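Local coordinates for protein carboxylesterase YbfK (Bacillus subtilis, PDB 4CCY) that shows carboxylesterase activity in vitro, hydrolysing carboxylic esters to an alcohol and a carboxylate, and belongs to the alpha/beta hydrolase superfamily, at residues Val236-Gly241 against Ile263-Val268; Ala157-His162 against Gln250-Arg255; Ser133-Phe138 against Ala149-Pro154. All coordinates share one frame; numbering follows the deposited sequence.

Interaction 1: residues Val236-Gly241 against Ile263-Val268; sequences VLLMFG and IQAEIV
Val-236 to Gly-241 and Gln-264 to Val-268 run as adjacent parallel strands whose axes approach to 4.5 Å at 21°, and five backbone hydrogen bonds zip them together, from Gln-264 N to Val-236 O (3.0 Å) at one end to Val-268 N to Phe-240 O (2.7 Å) at the other. They form the two strands of a beta-alpha-beta unit at one edge of the alpha/beta hydrolase sheet. On the face toward helix 249-259, Leu-238 CB packs against Ala-265 CB at 4.0 Å. Ile-263 CG1 lies anti to the backbone N (chi1 -168°); beyond it CD1 sits against Leu-238 CB and Val-236 CG1, 3.9 Å from each. On the other face Met-239 and Glu-266 run beside each other in the same direction. A bend at chi3 (75°) turns the methionine methyl toward the carboxylate, with CE 3.6 Å from Glu-266 OE2, while Val-268 CG2 touches the same methyl at 3.8 Å. Both carboxylate oxygens have stronger partners on helix 280-290, where OE1 forms a salt bridge with Arg-286 NE and OE2 a hydrogen bond with Tyr-282 OH. The methylenes of Glu-266 thus lie against Met-239, while its carboxylate is held by Arg-286 and Tyr-282; the arginine probably offsets the negative charge that lies beside the methionine methyl.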
loop_
_atom_site.group_PDB
_atom_site.type_symbol
_atom_site.label_atom_id
_atom_site.label_comp_id
_atom_site.label_asym_id
_atom_site.label_seq_id
_atom_site.Cartn_x
_atom_site.Cartn_y
_atom_site.Cartn_z
ATOM N N VAL A 236 8.122 7.157 -12.190
ATOM C CA VAL A 236 7.209 7.194 -11.074
ATOM C C VAL A 236 5.935 7.934 -11.494
ATOM O O VAL A 236 6.004 8.997 -12.124
ATOM C CB VAL A 236 7.857 7.868 -9.830
ATOM C CG1 VAL A 236 6.843 8.097 -8.709
ATOM C CG2 VAL A 236 9.040 7.047 -9.319
ATOM N N LEU A 237 4.786 7.346 -11.159
ATOM C CA LEU A 237 3.504 8.044 -11.164
ATOM C C LEU A 237 3.071 8.290 -9.716
ATOM O O LEU A 237 2.934 7.338 -8.934
ATOM C CB LEU A 237 2.434 7.226 -11.898
ATOM C CG LEU A 237 0.987 7.695 -11.702
ATOM C CD1 LEU A 237 0.719 9.067 -12.336
ATOM C CD2 LEU A 237 0.015 6.659 -12.229
ATOM N N LEU A 238 2.870 9.560 -9.372
ATOM C CA LEU A 238 2.489 9.977 -8.023
ATOM C C LEU A 238 1.102 10.629 -8.008
ATOM O O LEU A 238 0.867 11.632 -8.703
ATOM C CB LEU A 238 3.518 10.967 -7.457
ATOM C CG LEU A 238 3.289 11.449 -6.013
ATOM C CD1 LEU A 238 3.213 10.286 -5.027
ATOM C CD2 LEU A 238 4.358 12.440 -5.585
ATOM N N MET A 239 0.198 10.070 -7.206
ATOM C CA MET A 239 -1.179 10.542 -7.169
ATOM C C MET A 239 -1.616 10.899 -5.752
ATOM O O MET A 239 -1.448 10.119 -4.826
ATOM C CB MET A 239 -2.136 9.496 -7.773
ATOM C CG MET A 239 -1.786 9.102 -9.210
ATOM S SD MET A 239 -2.939 7.910 -9.916
ATOM C CE MET A 239 -4.350 8.946 -10.249
ATOM N N PHE A 240 -2.174 12.089 -5.599
ATOM C CA PHE A 240 -2.805 12.489 -4.344
ATOM C C PHE A 240 -4.264 12.814 -4.604
ATOM O O PHE A 240 -4.648 13.141 -5.738
ATOM C CB PHE A 240 -2.155 13.753 -3.790
ATOM C CG PHE A 240 -0.685 13.641 -3.528
ATOM C CD1 PHE A 240 -0.209 13.050 -2.355
ATOM C CD2 PHE A 240 0.233 14.170 -4.431
ATOM C CE1 PHE A 240 1.162 12.981 -2.112
ATOM C CE2 PHE A 240 1.596 14.103 -4.187
ATOM C CZ PHE A 240 2.060 13.501 -3.033
ATOM N N GLY A 241 -5.073 12.749 -3.549
ATOM C CA GLY A 241 -6.463 13.193 -3.598
ATOM C C GLY A 241 -6.555 14.615 -3.065
ATOM O O GLY A 241 -5.892 14.959 -2.083
ATOM N N ILE A 263 9.096 12.643 -13.169
ATOM C CA ILE A 263 7.896 12.235 -12.417
ATOM C C ILE A 263 6.607 12.704 -13.095
ATOM O O ILE A 263 6.538 13.808 -13.642
ATOM C CB ILE A 263 7.913 12.707 -10.935
ATOM C CG1 ILE A 263 6.809 12.012 -10.129
ATOM C CG2 ILE A 263 7.765 14.230 -10.823
ATOM C CD1 ILE A 263 7.061 11.943 -8.635
ATOM N N GLN A 264 5.593 11.847 -13.048
ATOM C CA GLN A 264 4.240 12.262 -13.360
ATOM C C GLN A 264 3.481 12.318 -12.040
ATOM O O GLN A 264 3.198 11.285 -11.420
ATOM C CB GLN A 264 3.601 11.313 -14.370
ATOM C CG GLN A 264 4.364 11.295 -15.689
ATOM C CD GLN A 264 3.936 10.196 -16.636
ATOM O OE1 GLN A 264 2.792 9.748 -16.613
ATOM N NE2 GLN A 264 4.863 9.756 -17.492
ATOM N N ALA A 265 3.210 13.535 -11.593
ATOM C CA ALA A 265 2.523 13.759 -10.324
ATOM C C ALA A 265 1.253 14.563 -10.567
ATOM O O ALA A 265 1.239 15.465 -11.413
ATOM C CB ALA A 265 3.437 14.477 -9.341
ATOM N N GLU A 266 0.193 14.225 -9.827
ATOM C CA GLU A 266 -1.099 14.868 -9.974
ATOM C C GLU A 266 -1.907 14.844 -8.688
ATOM O O GLU A 266 -1.675 14.014 -7.800
ATOM C CB GLU A 266 -1.909 14.218 -11.118
ATOM C CG GLU A 266 -2.228 12.740 -10.920
ATOM C CD GLU A 266 -2.927 12.117 -12.122
ATOM O OE1 GLU A 266 -2.253 11.723 -13.072
ATOM O OE2 GLU A 266 -4.158 12.035 -12.136
ATOM N N ILE A 267 -2.882 15.744 -8.613
ATOM C CA ILE A 267 -3.825 15.786 -7.517
ATOM C C ILE A 267 -5.238 15.631 -8.099
ATOM O O ILE A 267 -5.687 16.452 -8.906
ATOM C CB ILE A 267 -3.685 17.093 -6.703
ATOM C CG1 ILE A 267 -2.257 17.221 -6.113
ATOM C CG2 ILE A 267 -4.743 17.155 -5.615
ATOM C CD1 ILE A 267 -1.910 18.601 -5.584
ATOM N N VAL A 268 -5.926 14.573 -7.682
ATOM C CA VAL A 268 -7.211 14.179 -8.256
ATOM C C VAL A 268 -8.385 14.809 -7.484
ATOM O O VAL A 268 -8.411 14.811 -6.244
ATOM C CB VAL A 268 -7.319 12.640 -8.297
ATOM C CG1 VAL A 268 -8.650 12.181 -8.885
ATOM C CG2 VAL A 268 -6.150 12.054 -9.084
#

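Interaction 2: residues Ala157-His162 against Gln250-Arg255; sequences AFISFH and QMAFER
Arg-255 presents its guanidinium edge to the backbone of Phe-158: the carbonyl oxygens of Phe-158 and Ala-157 and the CA of Phe-158 all lie around its rim, so the loop 157-162 meets the group at its edge. The phenyl ring of Phe-158 behaves differently, since it leads away from the helix and packs on Leu-238 of the sheet and Leu-229 of helix 226-230. This is the alpha/beta hydrolase fold at the place where the long excursion following strand 146-152 meets helix 249-259, the helix that links the last two parallel strands of the sheet. Close to the helix, Phe-158 contributes CB, which is 4.0 Å from Ala-252 CB. Ile-159 next to it splits its two branches between Ala-252 and Met-251. Its CG2 occupies the position between the backbone N and the carbonyl carbon and presses on Ala-252 CB at 3.6 Å. CG1 lies roughly anti to the backbone N (chi1 -150°), and the turn at chi2 (79°) sets CD1 3.9 Å from Met-251 CB, the two side chains crossing at about a right angle. Ile-159 also touches Tyr-247, a ligand of a bound sodium ion, so the patch lies near that metal site. Arg-255 reaches the loop through a chain extended from CG to NE, whose CD passes 3.3 Å from Phe-158 O. NH2 forms a salt bridge with Asp-226 OD1 and a hydrogen bond with Phe-224 O, while NH1 bonds the loop. That bond, Arg-255 NH1 to Phe-158 O, measures 3.0 Å, with the donor standing 49° out of the carbonyl plane.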
loop_
_atom_site.group_PDB
_atom_site.type_symbol
_atom_site.label_atom_id
_atom_site.label_comp_id
_atom_site.label_asym_id
_atom_site.label_seq_id
_atom_site.Cartn_x
_atom_site.Cartn_y
_atom_site.Cartn_z
ATOM N N ALA A 157 6.679 10.303 3.118
ATOM C CA ALA A 157 7.567 10.133 1.965
ATOM C C ALA A 157 7.943 11.457 1.299
ATOM O O ALA A 157 9.130 11.757 1.164
ATOM C CB ALA A 157 6.982 9.149 0.949
ATOM N N PHE A 158 6.943 12.248 0.892
ATOM C CA PHE A 158 7.213 13.530 0.221
ATOM C C PHE A 158 7.024 14.770 1.087
ATOM O O PHE A 158 7.578 15.822 0.776
ATOM C CB PHE A 158 6.408 13.636 -1.079
ATOM C CG PHE A 158 6.753 12.568 -2.058
ATOM C CD1 PHE A 158 7.857 12.710 -2.889
ATOM C CD2 PHE A 158 6.014 11.384 -2.103
ATOM C CE1 PHE A 158 8.203 11.705 -3.784
ATOM C CE2 PHE A 158 6.358 10.377 -2.991
ATOM C CZ PHE A 158 7.450 10.533 -3.827
ATOM N N ILE A 159 6.243 14.635 2.160
ATOM C CA ILE A 159 6.014 15.709 3.118
ATOM C C ILE A 159 5.615 15.105 4.482
ATOM O O ILE A 159 5.198 13.943 4.547
ATOM C CB ILE A 159 4.958 16.716 2.576
ATOM C CG1 ILE A 159 5.206 18.134 3.110
ATOM C CG2 ILE A 159 3.536 16.251 2.831
ATOM C CD1 ILE A 159 6.312 18.869 2.379
ATOM N N SER A 160 5.789 15.878 5.559
ATOM C CA SER A 160 5.451 15.451 6.933
ATOM C C SER A 160 3.948 15.344 7.164
ATOM O O SER A 160 3.176 16.107 6.578
ATOM C CB SER A 160 6.001 16.456 7.948
ATOM O OG SER A 160 7.405 16.528 7.870
ATOM N N PHE A 161 3.541 14.415 8.030
ATOM C CA PHE A 161 2.133 14.275 8.442
ATOM C C PHE A 161 1.692 15.512 9.202
ATOM O O PHE A 161 2.527 16.196 9.812
ATOM C CB PHE A 161 1.960 13.106 9.410
ATOM C CG PHE A 161 1.881 11.751 8.761
ATOM C CD1 PHE A 161 1.164 11.552 7.584
ATOM C CD2 PHE A 161 2.486 10.652 9.369
ATOM C CE1 PHE A 161 1.081 10.284 7.011
ATOM C CE2 PHE A 161 2.406 9.383 8.803
ATOM C CZ PHE A 161 1.706 9.201 7.619
ATOM N N HIS A 162 0.386 15.790 9.188
ATOM C CA HIS A 162 -0.191 16.690 10.189
ATOM C C HIS A 162 0.012 16.023 11.511
ATOM O O HIS A 162 -0.104 14.804 11.589
ATOM C CB HIS A 162 -1.698 16.898 9.974
ATOM C CG HIS A 162 -2.045 17.615 8.688
ATOM N ND1 HIS A 162 -1.421 18.745 8.297
ATOM C CD2 HIS A 162 -2.994 17.323 7.702
ATOM C CE1 HIS A 162 -1.939 19.158 7.121
ATOM N NE2 HIS A 162 -2.900 18.281 6.757
ATOM N N GLN A 250 -0.668 19.546 -1.523
ATOM C CA GLN A 250 -0.110 20.547 -2.441
ATOM C C GLN A 250 1.421 20.640 -2.298
ATOM O O GLN A 250 2.148 20.532 -3.288
ATOM C CB GLN A 250 -0.775 21.925 -2.260
ATOM C CG GLN A 250 -0.374 22.958 -3.310
ATOM C CD GLN A 250 -0.686 22.533 -4.738
ATOM O OE1 GLN A 250 -1.733 21.942 -5.022
ATOM N NE2 GLN A 250 0.219 22.845 -5.648
ATOM N N MET A 251 1.895 20.819 -1.065
ATOM C CA MET A 251 3.326 20.848 -0.760
ATOM C C MET A 251 4.052 19.550 -1.149
ATOM O O MET A 251 5.168 19.597 -1.634
ATOM C CB MET A 251 3.544 21.149 0.728
ATOM C CG MET A 251 3.108 22.550 1.162
ATOM S SD MET A 251 3.303 22.846 2.937
ATOM C CE MET A 251 5.076 22.652 3.159
ATOM N N ALA A 252 3.428 18.399 -0.913
ATOM C CA ALA A 252 4.016 17.116 -1.299
ATOM C C ALA A 252 4.141 17.038 -2.822
ATOM O O ALA A 252 5.192 16.660 -3.347
ATOM C CB ALA A 252 3.169 15.973 -0.773
ATOM N N PHE A 253 3.066 17.416 -3.517
ATOM C CA PHE A 253 3.050 17.520 -4.981
ATOM C C PHE A 253 4.145 18.453 -5.530
ATOM O O PHE A 253 4.960 18.040 -6.369
ATOM C CB PHE A 253 1.655 17.945 -5.473
ATOM C CG PHE A 253 1.635 18.416 -6.898
ATOM C CD1 PHE A 253 1.581 17.500 -7.946
ATOM C CD2 PHE A 253 1.687 19.784 -7.197
ATOM C CE1 PHE A 253 1.573 17.932 -9.261
ATOM C CE2 PHE A 253 1.675 20.224 -8.514
ATOM C CZ PHE A 253 1.618 19.299 -9.549
ATOM N N GLU A 254 4.167 19.700 -5.053
ATOM C CA GLU A 254 5.192 20.665 -5.458
ATOM C C GLU A 254 6.623 20.131 -5.254
ATOM O O GLU A 254 7.460 20.173 -6.175
ATOM C CB GLU A 254 5.003 22.006 -4.733
ATOM C CG GLU A 254 3.830 22.820 -5.262
ATOM C CD GLU A 254 3.787 24.235 -4.713
ATOM O OE1 GLU A 254 4.860 24.791 -4.379
ATOM O OE2 GLU A 254 2.679 24.806 -4.627
ATOM N N ARG A 255 6.885 19.611 -4.054
ATOM C CA ARG A 255 8.194 19.043 -3.719
ATOM C C ARG A 255 8.587 17.874 -4.645
ATOM O O ARG A 255 9.679 17.867 -5.219
ATOM C CB ARG A 255 8.236 18.629 -2.238
ATOM C CG ARG A 255 9.635 18.429 -1.708
ATOM C CD ARG A 255 9.696 18.161 -0.207
ATOM N NE ARG A 255 11.050 17.725 0.125
ATOM C CZ ARG A 255 11.419 16.469 0.380
ATOM N NH1 ARG A 255 10.526 15.490 0.417
ATOM N NH2 ARG A 255 12.700 16.198 0.632
#

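Interaction 3: residues Ser133-Phe138 against Ala149-Pro154; sequences SHIVNF and AVVISP
Ile-135 and Val-136 on the helical segment 133-138 meet Ala-149 and Val-151 on the strand in a wholly buried, apolar contact, and their branch torsions decide which methyls meet. Ile-135 points its CB toward the strand and divides there. CG2, anti to the backbone N, rests 3.8 Å from Ala-149 CB and 4.1 Å from Val-151 CG2. CG1 takes the position anti to the carbonyl carbon (chi1 -72°), and the branch it begins ends in CD1, 4.0 Å from Val-150 O. Ile-135 and Val-151 pass antiparallel to one another, while Val-136 lies nearly perpendicular to Val-151. Val-136 CG2 is the methyl that makes the touch, at 3.8 Å from Val-151 CG2, and it also nears the other methyl of that valine, CG1. The helix and strand axes, 8.1 Å apart at closest, run at 143° to one another. Nearer the helix start, Ser-133 meets Pro-154 where the strand has given way to a loop. Its OG lies anti to the carbonyl carbon, 4.0 Å from Pro-154 CB, and is hydrogen-bonded to the carbonyl oxygen of Ala-155. Helix 130-141 starts just after Ser-129, the probable nucleophile, in a turn consistent with a nucleophile elbow. It is the helix of the beta-alpha-beta crossover between strands 123-128 and 146-152: Ile-135 also packs on Leu-125 of the first of these, Val-150 turns away from the helix to Leu-237, and Pro-154 bears on Leu-238 and Phe-240 of the next strand, 236-241.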
loop_
_atom_site.group_PDB
_atom_site.type_symbol
_atom_site.label_atom_id
_atom_site.label_comp_id
_atom_site.label_asym_id
_atom_site.label_seq_id
_atom_site.Cartn_x
_atom_site.Cartn_y
_atom_site.Cartn_z
ATOM N N SER A 133 4.733 4.185 0.328
ATOM C CA SER A 133 6.032 4.500 0.944
ATOM C C SER A 133 7.019 3.342 0.849
ATOM O O SER A 133 8.199 3.567 0.662
ATOM C CB SER A 133 5.866 4.984 2.386
ATOM O OG SER A 133 5.038 6.147 2.401
ATOM N N HIS A 134 6.540 2.102 0.925
ATOM C CA HIS A 134 7.411 0.944 0.638
ATOM C C HIS A 134 7.988 1.011 -0.756
ATOM O O HIS A 134 9.181 0.728 -0.977
ATOM C CB HIS A 134 6.662 -0.369 0.832
ATOM C CG HIS A 134 6.640 -0.847 2.258
ATOM N ND1 HIS A 134 7.587 -1.675 2.763
ATOM C CD2 HIS A 134 5.758 -0.578 3.294
ATOM C CE1 HIS A 134 7.327 -1.915 4.064
ATOM N NE2 HIS A 134 6.206 -1.241 4.394
ATOM N N ILE A 135 7.148 1.397 -1.713
ATOM C CA ILE A 135 7.566 1.442 -3.110
ATOM C C ILE A 135 8.632 2.500 -3.358
ATOM O O ILE A 135 9.607 2.219 -4.054
ATOM C CB ILE A 135 6.365 1.552 -4.072
ATOM C CG1 ILE A 135 5.629 0.214 -4.096
ATOM C CG2 ILE A 135 6.804 1.900 -5.490
ATOM C CD1 ILE A 135 4.185 0.304 -4.485
ATOM N N VAL A 136 8.478 3.686 -2.777
ATOM C CA VAL A 136 9.495 4.728 -2.914
ATOM C C VAL A 136 10.813 4.233 -2.324
ATOM O O VAL A 136 11.868 4.367 -2.952
ATOM C CB VAL A 136 9.080 6.052 -2.255
ATOM C CG1 VAL A 136 10.168 7.107 -2.434
ATOM C CG2 VAL A 136 7.757 6.539 -2.835
ATOM N N ASN A 137 10.749 3.638 -1.136
ATOM C CA ASN A 137 11.930 3.052 -0.498
ATOM C C ASN A 137 12.578 1.948 -1.348
ATOM O O ASN A 137 13.806 1.909 -1.505
ATOM C CB ASN A 137 11.581 2.507 0.894
ATOM C CG ASN A 137 12.802 2.013 1.643
ATOM O OD1 ASN A 137 13.672 2.810 2.013
ATOM N ND2 ASN A 137 12.878 0.694 1.875
ATOM N N PHE A 138 11.742 1.062 -1.897
ATOM C CA PHE A 138 12.216 -0.019 -2.777
ATOM C C PHE A 138 12.891 0.468 -4.068
ATOM O O PHE A 138 13.983 0.010 -4.403
ATOM C CB PHE A 138 11.085 -1.035 -3.087
ATOM C CG PHE A 138 11.581 -2.304 -3.745
ATOM C CD1 PHE A 138 12.402 -3.180 -3.054
ATOM C CD2 PHE A 138 11.245 -2.604 -5.070
ATOM C CE1 PHE A 138 12.877 -4.344 -3.658
ATOM C CE2 PHE A 138 11.711 -3.761 -5.679
ATOM C CZ PHE A 138 12.524 -4.636 -4.969
ATOM N N ALA A 149 6.820 2.509 -11.438
ATOM C CA ALA A 149 6.338 2.581 -10.062
ATOM C C ALA A 149 5.184 3.572 -9.918
ATOM O O ALA A 149 5.272 4.700 -10.402
ATOM C CB ALA A 149 7.478 2.949 -9.121
ATOM N N VAL A 150 4.120 3.133 -9.245
ATOM C CA VAL A 150 2.932 3.952 -8.984
ATOM C C VAL A 150 2.748 4.146 -7.479
ATOM O O VAL A 150 2.577 3.177 -6.725
ATOM C CB VAL A 150 1.638 3.318 -9.555
ATOM C CG1 VAL A 150 0.435 4.218 -9.281
ATOM C CG2 VAL A 150 1.761 3.035 -11.047
ATOM N N VAL A 151 2.760 5.402 -7.054
ATOM C CA VAL A 151 2.662 5.749 -5.650
ATOM C C VAL A 151 1.395 6.576 -5.404
ATOM O O VAL A 151 1.279 7.709 -5.875
ATOM C CB VAL A 151 3.925 6.520 -5.214
ATOM C CG1 VAL A 151 3.825 6.985 -3.767
ATOM C CG2 VAL A 151 5.168 5.657 -5.430
ATOM N N ILE A 152 0.448 5.999 -4.671
ATOM C CA ILE A 152 -0.853 6.653 -4.413
ATOM C C ILE A 152 -1.012 7.009 -2.929
ATOM O O ILE A 152 -0.886 6.143 -2.068
ATOM C CB ILE A 152 -2.062 5.781 -4.877
ATOM C CG1 ILE A 152 -1.866 5.243 -6.306
ATOM C CG2 ILE A 152 -3.377 6.560 -4.776
ATOM C CD1 ILE A 152 -2.859 4.161 -6.703
ATOM N N SER A 153 -1.275 8.287 -2.654
ATOM C CA SER A 153 -1.510 8.802 -1.300
ATOM C C SER A 153 -0.486 8.280 -0.291
ATOM O O SER A 153 -0.862 7.678 0.728
ATOM C CB SER A 153 -2.931 8.461 -0.842
ATOM O OG SER A 153 -3.873 8.946 -1.788
ATOM N N PRO A 154 0.812 8.513 -0.567
ATOM C CA PRO A 154 1.857 7.877 0.247
ATOM C C PRO A 154 1.813 8.327 1.715
ATOM O O PRO A 154 1.372 9.454 2.029
ATOM C CB PRO A 154 3.164 8.296 -0.446
ATOM C CG PRO A 154 2.816 9.536 -1.213
ATOM C CD PRO A 154 1.378 9.374 -1.626
#

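Read from the N terminus, interaction 3 closes first: the chain leaves helix 130-141 and returns through a short turn along strand 146-152, completing one crossover before the others open. Residues 157-162 then begin interaction 2, whose partner comes only after a long excursion of several helices and strand 236-241. That strand opens interaction 1 before 250-255 closes interaction 2, and 263-268 closes interaction 1 afterwards, so these two loops cross rather than nest. Strand 236-241 is the common element, pairing with 146-152 on one side and 264-268 on the other. Phe-240 of interaction 1 touches Ala-252 of interaction 2, and Phe-158 reaches Val-136, tying loop, helices and sheet together.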